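Local coordinates for protein 2,3-bisphosphoglycerate-independent phosphoglycerate mutase (PDB 2ZKT) that probably catalyses the interconversion of 2-phosphoglycerate and 3-phosphoglycerate, a glycolytic step, without 2,3-bisphosphoglycerate as cofactor, at residues L254-A259 against V266-G271; K245-I250 against V288-D293. All coordinates share one frame; numbering follows the deposited sequence.

Overall arrangement
The two contacts illustrate how the parallel part of a mixed sheet is clothed by helices on its opposite faces. In contact 1, helix 253-261 packs on the edge strand 265-267; in contact 2, the end of helix 280-291 packs on the neighbouring strand 246-249 from the other side. Their centres lie about 12 Å apart, and the strands are joined by backbone hydrogen bonds, among them Tyr-267 N to Gly-248 O. Contact 2 has a buried aliphatic centre and an exposed lysine-aspartate fringe. Contact 1 is only partly buried, its one buried member being Ala-259, and mixes methyl packing with a lysine stem that runs out to an exposed threonine. Neither contact has a hydrogen bond across it.

Contact 1: residues L254-A259 against V266-G271; sequences LVKGVA and VYTPEG
Val-266 sets its two methyls against helix 253-261 at different points, and this fork accounts for most of the apolar packing. CG2 meets Ala-259 CB at 3.7 Å, a buried methyl-to-methyl contact, and also touches the backbone oxygen of Lys-256. CG1, turned away from the strand nitrogen (chi1 178°), lies instead under the lysine stem: Lys-256 CG and CE are each 3.9 Å from Val-266 CG1, and the two side chains cross at about a right angle. The bend of the lysine at chi3 (57°) brings CE back to this methyl, while CD stands farther off.

The polar side is slighter. Thr-268 OG1 comes within 3.6 Å of both Lys-256 CE and Lys-256 NZ, which is proximity and no hydrogen bond; the hydroxyl is hydrogen-bonded to the carbonyl oxygen of Ile-250. The side chain of Ile-250 also packs on Lys-256, Ala-259 and Val-266, filling in between helix and strand.

Strand 246-249, helix 253-261 and strand 265-267 form a beta-alpha-beta crossover, and this contact closes its second half. Replacing Lys-256 by an alanine removes CG to NZ, which would probably leave Val-266 CG1 covered by CB alone on this side and Thr-268 without its methylene neighbour. The chemistry implies a junction held by van der Waals packing, in which the lysine contributes chiefly its hydrocarbon.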
loop_
_atom_site.group_PDB
_atom_site.type_symbol
_atom_site.label_atom_id
_atom_site.label_comp_id
_atom_site.label_asym_id
_atom_site.label_seq_id
_atom_site.Cartn_x
_atom_site.Cartn_y
_atom_site.Cartn_z
ATOM N N LEU B 254 -4.295 -24.713 -13.689
ATOM C CA LEU B 254 -3.288 -24.564 -14.738
ATOM C C LEU B 254 -1.847 -24.426 -14.232
ATOM O O LEU B 254 -0.917 -24.976 -14.833
ATOM C CB LEU B 254 -3.643 -23.369 -15.633
ATOM C CG LEU B 254 -2.737 -23.168 -16.854
ATOM C CD1 LEU B 254 -2.654 -24.455 -17.665
ATOM C CD2 LEU B 254 -3.279 -22.026 -17.708
ATOM N N VAL B 255 -1.652 -23.705 -13.129
ATOM C CA VAL B 255 -0.305 -23.524 -12.604
ATOM C C VAL B 255 0.168 -24.766 -11.851
ATOM O O VAL B 255 1.367 -25.092 -11.868
ATOM C CB VAL B 255 -0.221 -22.265 -11.698
ATOM C CG1 VAL B 255 1.176 -22.136 -11.084
ATOM C CG2 VAL B 255 -0.547 -21.018 -12.528
ATOM N N LYS B 256 -0.760 -25.461 -11.194
ATOM C CA LYS B 256 -0.409 -26.688 -10.473
ATOM C C LYS B 256 0.058 -27.698 -11.528
ATOM O O LYS B 256 0.979 -28.492 -11.288
ATOM C CB LYS B 256 -1.631 -27.257 -9.745
ATOM C CG LYS B 256 -2.221 -26.344 -8.680
ATOM C CD LYS B 256 -3.527 -26.916 -8.154
ATOM C CE LYS B 256 -3.325 -28.325 -7.599
ATOM N NZ LYS B 256 -4.620 -28.957 -7.209
ATOM N N GLY B 257 -0.590 -27.643 -12.698
ATOM C CA GLY B 257 -0.262 -28.541 -13.800
ATOM C C GLY B 257 1.151 -28.342 -14.321
ATOM O O GLY B 257 1.923 -29.298 -14.459
ATOM N N VAL B 258 1.500 -27.089 -14.616
ATOM C CA VAL B 258 2.839 -26.789 -15.106
ATOM C C VAL B 258 3.860 -27.233 -14.060
ATOM O O VAL B 258 4.830 -27.920 -14.374
ATOM C CB VAL B 258 3.008 -25.271 -15.387
ATOM C CG1 VAL B 258 4.461 -24.970 -15.768
ATOM C CG2 VAL B 258 2.055 -24.844 -16.516
ATOM N N ALA B 259 3.634 -26.848 -12.805
ATOM C CA ALA B 259 4.551 -27.212 -11.731
ATOM C C ALA B 259 4.730 -28.729 -11.658
ATOM O O ALA B 259 5.852 -29.224 -11.505
ATOM C CB ALA B 259 4.038 -26.673 -10.408
ATOM N N VAL B 266 3.239 -30.587 -5.713
ATOM C CA VAL B 266 2.262 -29.539 -5.442
ATOM C C VAL B 266 1.345 -29.754 -4.234
ATOM O O VAL B 266 0.830 -30.849 -4.002
ATOM C CB VAL B 266 1.406 -29.265 -6.708
ATOM C CG1 VAL B 266 0.348 -28.203 -6.422
ATOM C CG2 VAL B 266 2.322 -28.796 -7.842
ATOM N N TYR B 267 1.163 -28.678 -3.465
ATOM C CA TYR B 267 0.321 -28.679 -2.274
ATOM C C TYR B 267 -0.706 -27.563 -2.384
ATOM O O TYR B 267 -0.417 -26.489 -2.925
ATOM C CB TYR B 267 1.159 -28.431 -1.015
ATOM C CG TYR B 267 2.144 -29.533 -0.700
ATOM C CD1 TYR B 267 3.418 -29.539 -1.277
ATOM C CD2 TYR B 267 1.810 -30.569 0.176
ATOM C CE1 TYR B 267 4.333 -30.546 -0.990
ATOM C CE2 TYR B 267 2.725 -31.591 0.473
ATOM C CZ TYR B 267 3.987 -31.572 -0.113
ATOM O OH TYR B 267 4.901 -32.572 0.172
ATOM N N THR B 268 -1.903 -27.830 -1.868
ATOM C CA THR B 268 -2.987 -26.853 -1.858
ATOM C C THR B 268 -3.547 -26.919 -0.438
ATOM O O THR B 268 -4.416 -27.738 -0.139
ATOM C CB THR B 268 -4.095 -27.226 -2.856
ATOM O OG1 THR B 268 -3.514 -27.531 -4.138
ATOM C CG2 THR B 268 -5.080 -26.067 -3.007
ATOM N N PRO B 269 -3.040 -26.060 0.463
ATOM C CA PRO B 269 -3.513 -26.057 1.853
ATOM C C PRO B 269 -4.993 -25.695 1.986
ATOM O O PRO B 269 -5.599 -25.143 1.060
ATOM C CB PRO B 269 -2.593 -25.030 2.518
ATOM C CG PRO B 269 -2.385 -24.036 1.422
ATOM C CD PRO B 269 -2.116 -24.931 0.224
ATOM N N GLU B 270 -5.566 -26.022 3.149
ATOM C CA GLU B 270 -6.970 -25.742 3.436
ATOM C C GLU B 270 -7.252 -24.239 3.328
ATOM O O GLU B 270 -6.608 -23.432 4.007
ATOM C CB GLU B 270 -7.321 -26.221 4.853
ATOM C CG GLU B 270 -7.198 -27.728 5.064
ATOM C CD GLU B 270 -8.249 -28.520 4.295
ATOM O OE1 GLU B 270 -9.460 -28.257 4.495
ATOM O OE2 GLU B 270 -7.868 -29.407 3.495
ATOM N N GLY B 271 -8.208 -23.867 2.475
ATOM C CA GLY B 271 -8.552 -22.458 2.323
ATOM C C GLY B 271 -8.078 -21.790 1.036
ATOM O O GLY B 271 -8.646 -20.771 0.617
#

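Contact 2: residues K245-I250 against V288-D293; sequences KAAGVI and VELLKD
Leu-290 and Ala-247, whose CD1 and CB meet at 4.0 Å, also flank the ring of Tyr-267 from the adjoining strand. Leu-290 CD2 lies over one face of that ring, 3.5 Å from Tyr-267 CE1. Ala-247 CB instead sits out at the edge, nearest to Tyr-267 CE1 at 3.8 Å. A smaller flat group, the backbone carbonyl of Asp-293, is approached from beyond its oxygen and not over a face: Lys-245 CD stands 3.7 Å from Asp-293 O, with a C-O-CD angle of about 157°.

Helix 280-291 belongs to the connection between strands 265-267 and 296-301, which run parallel with 246-249 between them in the sheet. The helix therefore crosses over 246-249 in the alpha/beta core of this alkaline phosphatase superfamily member, and within 288-293 Leu-290 is the helix residue that packs on that strand. With CG anti to its own carbonyl carbon (chi1 -63°) and CD1 extended away from CA (chi2 169°), the leucine sends one methyl down to the strand and the other to the tyrosine. CD1 settles between two residues of alternate strand positions, Ala-247 and Val-249, the latter touching through CG2 at 3.7 Å and crossing the leucine obliquely. Val-297 packs on the same leucine from strand 296-301.

At the exposed end, the extended Lys-245 chain carries its ammonium past the turn. Lys-245 NZ remains 6.9 Å from Asp-293 OD1, too far for a salt bridge, although the opposite charges may attract weakly through solvent.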
loop_
_atom_site.group_PDB
_atom_site.type_symbol
_atom_site.label_atom_id
_atom_site.label_comp_id
_atom_site.label_asym_id
_atom_site.label_seq_id
_atom_site.Cartn_x
_atom_site.Cartn_y
_atom_site.Cartn_z
ATOM N N LYS B 245 15.041 -30.915 -3.992
ATOM C CA LYS B 245 13.689 -31.393 -3.711
ATOM C C LYS B 245 12.910 -30.093 -3.871
ATOM O O LYS B 245 13.281 -29.071 -3.270
ATOM C CB LYS B 245 13.553 -31.916 -2.270
ATOM C CG LYS B 245 14.319 -33.208 -2.004
ATOM C CD LYS B 245 14.219 -33.621 -0.538
ATOM C CE LYS B 245 15.007 -34.903 -0.276
ATOM N NZ LYS B 245 14.953 -35.320 1.163
ATOM N N ALA B 246 11.861 -30.117 -4.693
ATOM C CA ALA B 246 11.072 -28.921 -4.943
ATOM C C ALA B 246 9.576 -29.101 -4.678
ATOM O O ALA B 246 8.951 -30.035 -5.193
ATOM C CB ALA B 246 11.299 -28.460 -6.391
ATOM N N ALA B 247 9.006 -28.186 -3.886
ATOM C CA ALA B 247 7.579 -28.215 -3.552
ATOM C C ALA B 247 6.918 -26.878 -3.894
ATOM O O ALA B 247 7.581 -25.842 -3.950
ATOM C CB ALA B 247 7.393 -28.508 -2.064
ATOM N N GLY B 248 5.605 -26.901 -4.115
ATOM C CA GLY B 248 4.890 -25.670 -4.434
ATOM C C GLY B 248 3.520 -25.544 -3.770
ATOM O O GLY B 248 2.768 -26.519 -3.663
ATOM N N VAL B 249 3.206 -24.336 -3.306
ATOM C CA VAL B 249 1.913 -24.052 -2.688
ATOM C C VAL B 249 1.100 -23.391 -3.801
ATOM O O VAL B 249 1.322 -22.226 -4.137
ATOM C CB VAL B 249 2.063 -23.073 -1.504
ATOM C CG1 VAL B 249 0.691 -22.700 -0.959
ATOM C CG2 VAL B 249 2.915 -23.706 -0.423
ATOM N N ILE B 250 0.158 -24.133 -4.379
ATOM C CA ILE B 250 -0.619 -23.599 -5.492
ATOM C C ILE B 250 -2.092 -23.995 -5.433
ATOM O O ILE B 250 -2.431 -25.081 -4.965
ATOM C CB ILE B 250 -0.031 -24.120 -6.815
ATOM C CG1 ILE B 250 1.502 -23.995 -6.772
ATOM C CG2 ILE B 250 -0.647 -23.371 -8.001
ATOM C CD1 ILE B 250 2.210 -24.675 -7.921
ATOM N N VAL B 288 6.270 -22.049 4.750
ATOM C CA VAL B 288 7.251 -22.137 5.831
ATOM C C VAL B 288 7.483 -23.598 6.247
ATOM O O VAL B 288 8.624 -24.006 6.505
ATOM C CB VAL B 288 6.788 -21.341 7.067
ATOM C CG1 VAL B 288 7.864 -21.400 8.159
ATOM C CG2 VAL B 288 6.496 -19.900 6.673
ATOM N N GLU B 289 6.400 -24.379 6.319
ATOM C CA GLU B 289 6.501 -25.796 6.686
ATOM C C GLU B 289 7.371 -26.534 5.668
ATOM O O GLU B 289 8.348 -27.195 6.032
ATOM C CB GLU B 289 5.116 -26.466 6.713
ATOM C CG GLU B 289 4.245 -26.167 7.932
ATOM C CD GLU B 289 2.941 -26.963 7.912
ATOM O OE1 GLU B 289 3.001 -28.219 7.918
ATOM O OE2 GLU B 289 1.853 -26.336 7.882
ATOM N N LEU B 290 6.998 -26.413 4.389
ATOM C CA LEU B 290 7.718 -27.068 3.290
ATOM C C LEU B 290 9.209 -26.719 3.210
ATOM O O LEU B 290 10.021 -27.555 2.812
ATOM C CB LEU B 290 7.043 -26.747 1.949
ATOM C CG LEU B 290 5.603 -27.261 1.801
ATOM C CD1 LEU B 290 4.966 -26.635 0.562
ATOM C CD2 LEU B 290 5.593 -28.797 1.722
ATOM N N LEU B 291 9.574 -25.492 3.583
ATOM C CA LEU B 291 10.983 -25.107 3.536
ATOM C C LEU B 291 11.820 -26.037 4.412
ATOM O O LEU B 291 13.008 -26.248 4.152
ATOM C CB LEU B 291 11.163 -23.644 3.986
ATOM C CG LEU B 291 10.989 -22.579 2.880
ATOM C CD1 LEU B 291 10.941 -21.185 3.493
ATOM C CD2 LEU B 291 12.149 -22.673 1.889
ATOM N N LYS B 292 11.190 -26.607 5.442
ATOM C CA LYS B 292 11.880 -27.519 6.358
ATOM C C LYS B 292 12.237 -28.877 5.739
ATOM O O LYS B 292 13.111 -29.569 6.252
ATOM C CB LYS B 292 11.032 -27.750 7.623
ATOM C CG LYS B 292 10.915 -26.526 8.533
ATOM C CD LYS B 292 9.947 -26.778 9.678
ATOM C CE LYS B 292 9.759 -25.523 10.531
ATOM N NZ LYS B 292 8.702 -25.701 11.577
ATOM N N ASP B 293 11.578 -29.261 4.641
ATOM C CA ASP B 293 11.875 -30.556 4.016
ATOM C C ASP B 293 12.204 -30.486 2.523
ATOM O O ASP B 293 12.457 -31.511 1.883
ATOM C CB ASP B 293 10.700 -31.527 4.223
ATOM C CG ASP B 293 10.473 -31.871 5.689
ATOM O OD1 ASP B 293 11.421 -32.379 6.340
ATOM O OD2 ASP B 293 9.346 -31.633 6.186
#